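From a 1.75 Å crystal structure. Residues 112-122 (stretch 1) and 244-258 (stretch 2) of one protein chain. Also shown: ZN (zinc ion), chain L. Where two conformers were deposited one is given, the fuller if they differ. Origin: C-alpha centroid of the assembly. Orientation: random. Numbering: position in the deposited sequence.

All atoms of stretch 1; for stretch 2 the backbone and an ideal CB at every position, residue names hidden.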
# COMPACT_ATOMS: atom_id res chain seq x y z
N GLN B 112 10.94 -13.48 -12.81
CA GLN B 112 11.91 -12.77 -13.63
C GLN B 112 12.88 -12.03 -12.72
O GLN B 112 12.46 -11.35 -11.77
CB GLN B 112 11.19 -11.80 -14.57
CG GLN B 112 10.20 -12.47 -15.53
CD GLN B 112 10.89 -13.29 -16.62
OE1 GLN B 112 11.92 -12.88 -17.16
NE2 GLN B 112 10.33 -14.45 -16.94
N LEU B 113 14.18 -12.21 -12.98
CA LEU B 113 15.23 -11.49 -12.27
C LEU B 113 15.47 -10.13 -12.91
O LEU B 113 16.00 -10.06 -14.03
CB LEU B 113 16.55 -12.28 -12.30
CG LEU B 113 16.66 -13.55 -11.47
CD1 LEU B 113 17.89 -14.32 -11.97
CD2 LEU B 113 16.75 -13.21 -9.99
N PRO B 114 15.12 -9.05 -12.25
CA PRO B 114 15.59 -7.74 -12.70
C PRO B 114 17.09 -7.65 -12.54
O PRO B 114 17.71 -8.43 -11.80
CB PRO B 114 14.88 -6.76 -11.76
CG PRO B 114 14.65 -7.57 -10.52
CD PRO B 114 14.35 -8.96 -10.99
N ALA B 115 17.68 -6.69 -13.25
CA ALA B 115 19.09 -6.40 -13.05
C ALA B 115 19.33 -6.04 -11.59
O ALA B 115 18.48 -5.42 -10.94
CB ALA B 115 19.53 -5.25 -13.95
N GLY B 116 20.48 -6.46 -11.06
CA GLY B 116 20.83 -6.15 -9.69
C GLY B 116 21.14 -7.39 -8.87
O GLY B 116 21.64 -8.39 -9.40
N SER B 117 20.87 -7.30 -7.58
CA SER B 117 21.25 -8.31 -6.59
C SER B 117 19.97 -8.80 -5.93
O SER B 117 19.51 -8.21 -4.94
CB SER B 117 22.23 -7.72 -5.57
OG SER B 117 23.43 -7.29 -6.20
N VAL B 118 19.38 -9.87 -6.46
CA VAL B 118 18.08 -10.32 -5.99
C VAL B 118 18.27 -11.37 -4.89
O VAL B 118 18.97 -12.37 -5.08
CB VAL B 118 17.23 -10.87 -7.14
CG1 VAL B 118 15.91 -11.33 -6.63
CG2 VAL B 118 17.04 -9.78 -8.22
N ASP B 119 17.63 -11.13 -3.75
CA ASP B 119 17.88 -11.87 -2.53
C ASP B 119 16.58 -12.50 -2.06
O ASP B 119 15.49 -11.99 -2.34
CB ASP B 119 18.43 -10.92 -1.48
CG ASP B 119 19.22 -11.61 -0.41
OD1 ASP B 119 19.28 -12.87 -0.39
OD2 ASP B 119 19.81 -10.88 0.41
N TRP B 120 16.70 -13.62 -1.34
CA TRP B 120 15.58 -14.40 -0.83
C TRP B 120 15.32 -14.08 0.64
O TRP B 120 16.25 -13.75 1.39
CB TRP B 120 15.87 -15.90 -0.97
CG TRP B 120 17.17 -16.30 -0.29
CD1 TRP B 120 17.33 -16.68 1.01
CD2 TRP B 120 18.48 -16.31 -0.88
NE1 TRP B 120 18.65 -16.95 1.27
CE2 TRP B 120 19.38 -16.72 0.13
CE3 TRP B 120 18.98 -16.02 -2.15
CZ2 TRP B 120 20.74 -16.86 -0.10
CZ3 TRP B 120 20.35 -16.16 -2.38
CH2 TRP B 120 21.21 -16.58 -1.36
N GLU B 121 14.05 -14.23 1.06
CA GLU B 121 13.64 -13.99 2.46
C GLU B 121 12.36 -14.80 2.72
O GLU B 121 11.27 -14.30 2.41
CB GLU B 121 13.40 -12.50 2.72
CG GLU B 121 14.61 -11.55 2.54
CD GLU B 121 14.43 -10.19 3.23
OE1 GLU B 121 13.29 -9.86 3.59
OE2 GLU B 121 15.43 -9.48 3.43
N VAL B 122 12.47 -16.00 3.29
CA VAL B 122 11.25 -16.72 3.67
C VAL B 122 10.57 -15.99 4.82
O VAL B 122 11.23 -15.50 5.74
CB VAL B 122 11.53 -18.19 4.07
CG1 VAL B 122 12.56 -18.30 5.21
CG2 VAL B 122 10.23 -18.89 4.51
N UNK B 244 20.37 -15.93 7.11
CA UNK B 244 20.70 -16.72 5.94
C UNK B 244 20.46 -16.04 4.62
O UNK B 244 20.70 -16.66 3.56
CB UNK B 244 19.90 -18.03 5.97
N UNK B 245 20.03 -14.77 4.61
CA UNK B 245 19.83 -14.13 3.32
C UNK B 245 21.18 -13.97 2.61
O UNK B 245 22.25 -14.00 3.22
CB UNK B 245 19.14 -12.77 3.49
N UNK B 246 21.11 -13.83 1.28
CA UNK B 246 22.33 -13.78 0.49
C UNK B 246 23.20 -12.58 0.78
O UNK B 246 24.43 -12.67 0.73
CB UNK B 246 21.98 -13.79 -1.00
N UNK B 247 22.59 -11.43 1.09
CA UNK B 247 23.44 -10.26 1.33
C UNK B 247 24.21 -10.37 2.64
O UNK B 247 25.14 -9.57 2.86
CB UNK B 247 22.59 -8.99 1.34
N UNK B 248 23.87 -11.33 3.50
CA UNK B 248 24.58 -11.57 4.75
C UNK B 248 25.71 -12.58 4.67
O UNK B 248 26.44 -12.76 5.66
CB UNK B 248 23.58 -12.04 5.81
N UNK B 249 25.87 -13.25 3.54
CA UNK B 249 26.88 -14.29 3.43
C UNK B 249 28.23 -13.70 3.04
O UNK B 249 28.31 -12.57 2.54
CB UNK B 249 26.45 -15.35 2.41
N UNK B 250 29.29 -14.46 3.28
CA UNK B 250 30.63 -14.09 2.81
C UNK B 250 31.17 -15.20 1.92
O UNK B 250 31.46 -16.29 2.44
CB UNK B 250 31.58 -13.83 3.98
N UNK B 251 31.30 -15.00 0.60
CA UNK B 251 30.92 -13.75 -0.07
C UNK B 251 29.40 -13.60 -0.20
O UNK B 251 28.66 -14.56 0.07
CB UNK B 251 31.56 -13.69 -1.46
N UNK B 252 28.93 -12.41 -0.56
CA UNK B 252 27.51 -12.25 -0.80
C UNK B 252 27.09 -13.12 -1.99
O UNK B 252 27.86 -13.32 -2.94
CB UNK B 252 27.17 -10.78 -1.05
N UNK B 253 25.89 -13.69 -1.90
CA UNK B 253 25.36 -14.56 -2.94
C UNK B 253 23.96 -14.10 -3.28
O UNK B 253 23.17 -13.83 -2.39
CB UNK B 253 25.36 -16.03 -2.50
N UNK B 254 23.64 -14.02 -4.57
CA UNK B 254 22.29 -13.64 -4.95
C UNK B 254 21.73 -14.65 -5.94
O UNK B 254 22.45 -15.51 -6.48
CB UNK B 254 22.27 -12.23 -5.55
N UNK B 255 20.42 -14.58 -6.15
CA UNK B 255 19.78 -15.51 -7.06
C UNK B 255 20.32 -15.34 -8.48
O UNK B 255 20.61 -14.22 -8.93
CB UNK B 255 18.26 -15.31 -7.04
N UNK B 256 20.55 -16.45 -9.15
CA UNK B 256 21.11 -16.44 -10.49
C UNK B 256 20.15 -17.13 -11.44
O UNK B 256 19.30 -17.91 -11.00
CB UNK B 256 22.48 -17.12 -10.52
N UNK B 257 20.24 -16.87 -12.75
CA UNK B 257 19.34 -17.55 -13.68
C UNK B 257 19.45 -19.06 -13.51
O UNK B 257 20.55 -19.61 -13.37
CB UNK B 257 19.65 -17.15 -15.12
N UNK B 258 18.31 -19.72 -13.50
CA UNK B 258 18.26 -21.15 -13.32
C UNK B 258 18.17 -21.61 -11.88
O UNK B 258 17.85 -22.78 -11.65
CB UNK B 258 19.50 -21.78 -13.97
ZN ZN L . 11.52 -9.00 4.66

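Position 244 has phi/psi of 104/2°, and positive phi by itself favours glycine. Its carbonyl O lies 3.1 Å from Trp120 NE1, near the plane of the indole. The residue is Gly244, and Trp120 NE1 donates to Gly244 O with an N-H...O angle of 137°.

At position 245 the CB points sideways, with the ideal CB 3.7 Å from both Asp119 OD2 and Trp120 O and 4.8 Å from Glu121 CG. A modest apolar group would fit, and a hydroxyl could also be imagined beside these oxygens. The deposited residue is Val245 (chi1 m); its CG1 packs 4.0 Å from Glu121 CG and 3.5 Å from Trp120 O, an oxygen left without a polar partner.

Position 246 is the most restrictive. Its CB would point toward stretch 1, and the ideal CB of 246 lies 2.9 Å from both Trp120 CH2 and Asp119 OD1. Within stretch 2, the ideal CB of 246 would also lie 1.8 Å from atom O of position 253. These are clashes, so glycine is indicated although phi/psi (-65/-34°) would admit any residue. Gly246 allows the backbone to pass over one face of the Trp120 ring, with Gly246 N 3.3 Å from Trp120 CZ2, and Gly246 N donates to Asp119 OD1 at 2.7 Å.

Position 247 offers its amide to the same carboxylate, while its ideal CB points sideways, 3.5 Å from Asp119 OD2. Many side chains would be tolerated, an acidic one less readily. Met247 is found: Met247 N donates to Asp119 OD2 at 2.9 Å, so the two carboxylate oxygens bind successive amides at the start of the 3-10 segment.

Position 248 meets nothing of stretch 1 and is Gly248. At 249 the CB points toward stretch 1 but has nothing within 5.5 Å, leaving room for a long chain. Arg249 extends until its NE lies 3.9 Å from Trp120 CZ2, at the ring edge; Arg249 NE also donates to Gly244 O at 3.0 Å, sharing that acceptor with the indole.

Positions 250 to 252 are out of reach and little constrained by stretch 1: Asn250, Pro251 after a cis peptide bond, and Lys252.

At 253 the CB points sideways, 4.3 Å from Trp120 CH2, which suits a chain with an aliphatic stem. Arg253 supplies one, its CD 3.8 Å from Trp120 CH2.

Position 254 has its CB 3.3 Å from Val118 O and 4.1 Å from Ser117 C, so a flat or apolar group could lie along the strand. Phe254 (chi1 m) places its ring face under Ser117 CB, 3.4 Å from the ring centroid and 8° off the normal, a CH-pi contact.

Position 255 points its CB toward Leu113 CD2 (3.9 Å), with Trp120 CE3 5.0 Å away; a branched aliphatic suits this apolar site. Leu255 brings CG to 3.8 Å from Trp120 CE3 and CD1 to 4.0 Å from Val118 CG1, while Leu255 N donates to Val118 O (2.9 Å, 170°).

Position 256 points away and is Ala256. At 257, phi of -55° permits proline; Pro257 CD touches Leu113 CD1 at 3.9 Å. Position 258, at 89/-15°, calls for glycine and is Gly258.

Stretch 2, residues 244-258: GVGMGRNPKRFLAPG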
# COMPACT_ATOMS: atom_id res chain seq x y z
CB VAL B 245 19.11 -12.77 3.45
CG1 VAL B 245 17.88 -12.92 4.32
CG2 VAL B 245 20.06 -11.68 3.97
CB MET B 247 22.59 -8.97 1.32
CG MET B 247 21.70 -8.83 2.52
SD MET B 247 21.09 -7.14 2.62
CE MET B 247 19.93 -7.27 4.00
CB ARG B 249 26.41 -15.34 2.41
CG ARG B 249 25.14 -16.01 2.94
CD ARG B 249 24.41 -16.91 1.97
NE ARG B 249 23.38 -17.64 2.71
CZ ARG B 249 23.55 -18.83 3.29
NH1 ARG B 249 24.72 -19.48 3.19
NH2 ARG B 249 22.54 -19.38 3.95
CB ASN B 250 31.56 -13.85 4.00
CG ASN B 250 31.06 -12.73 4.91
OD1 ASN B 250 30.63 -12.97 6.04
ND2 ASN B 250 31.12 -11.51 4.41
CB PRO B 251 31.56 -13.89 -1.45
CG PRO B 251 31.43 -15.35 -1.72
CD PRO B 251 31.65 -16.04 -0.38
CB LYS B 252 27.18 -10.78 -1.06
CG LYS B 252 27.36 -9.88 0.15
CD LYS B 252 27.20 -8.41 -0.23
CE LYS B 252 26.92 -7.54 0.99
NZ LYS B 252 27.75 -7.90 2.18
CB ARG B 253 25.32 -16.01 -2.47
CG ARG B 253 24.70 -16.97 -3.46
CD ARG B 253 24.31 -18.28 -2.79
NE ARG B 253 23.91 -19.28 -3.78
CZ ARG B 253 23.63 -20.54 -3.50
NH1 ARG B 253 23.70 -20.98 -2.24
NH2 ARG B 253 23.29 -21.37 -4.47
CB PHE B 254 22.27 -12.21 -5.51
CG PHE B 254 22.76 -11.21 -4.52
CD1 PHE B 254 21.98 -10.89 -3.41
CD2 PHE B 254 24.02 -10.65 -4.63
CE1 PHE B 254 22.43 -9.99 -2.46
CE2 PHE B 254 24.47 -9.73 -3.68
CZ PHE B 254 23.67 -9.41 -2.59
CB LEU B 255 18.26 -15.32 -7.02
CG LEU B 255 17.68 -15.77 -5.68
CD1 LEU B 255 16.32 -15.08 -5.43
CD2 LEU B 255 17.56 -17.29 -5.64
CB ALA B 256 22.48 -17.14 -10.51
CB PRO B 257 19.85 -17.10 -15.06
CG PRO B 257 20.53 -15.84 -14.82
CD PRO B 257 21.12 -15.90 -13.44
O HOH W 1 20.45 -11.33 -8.66
O HOH W 2 9.66 -8.22 5.40
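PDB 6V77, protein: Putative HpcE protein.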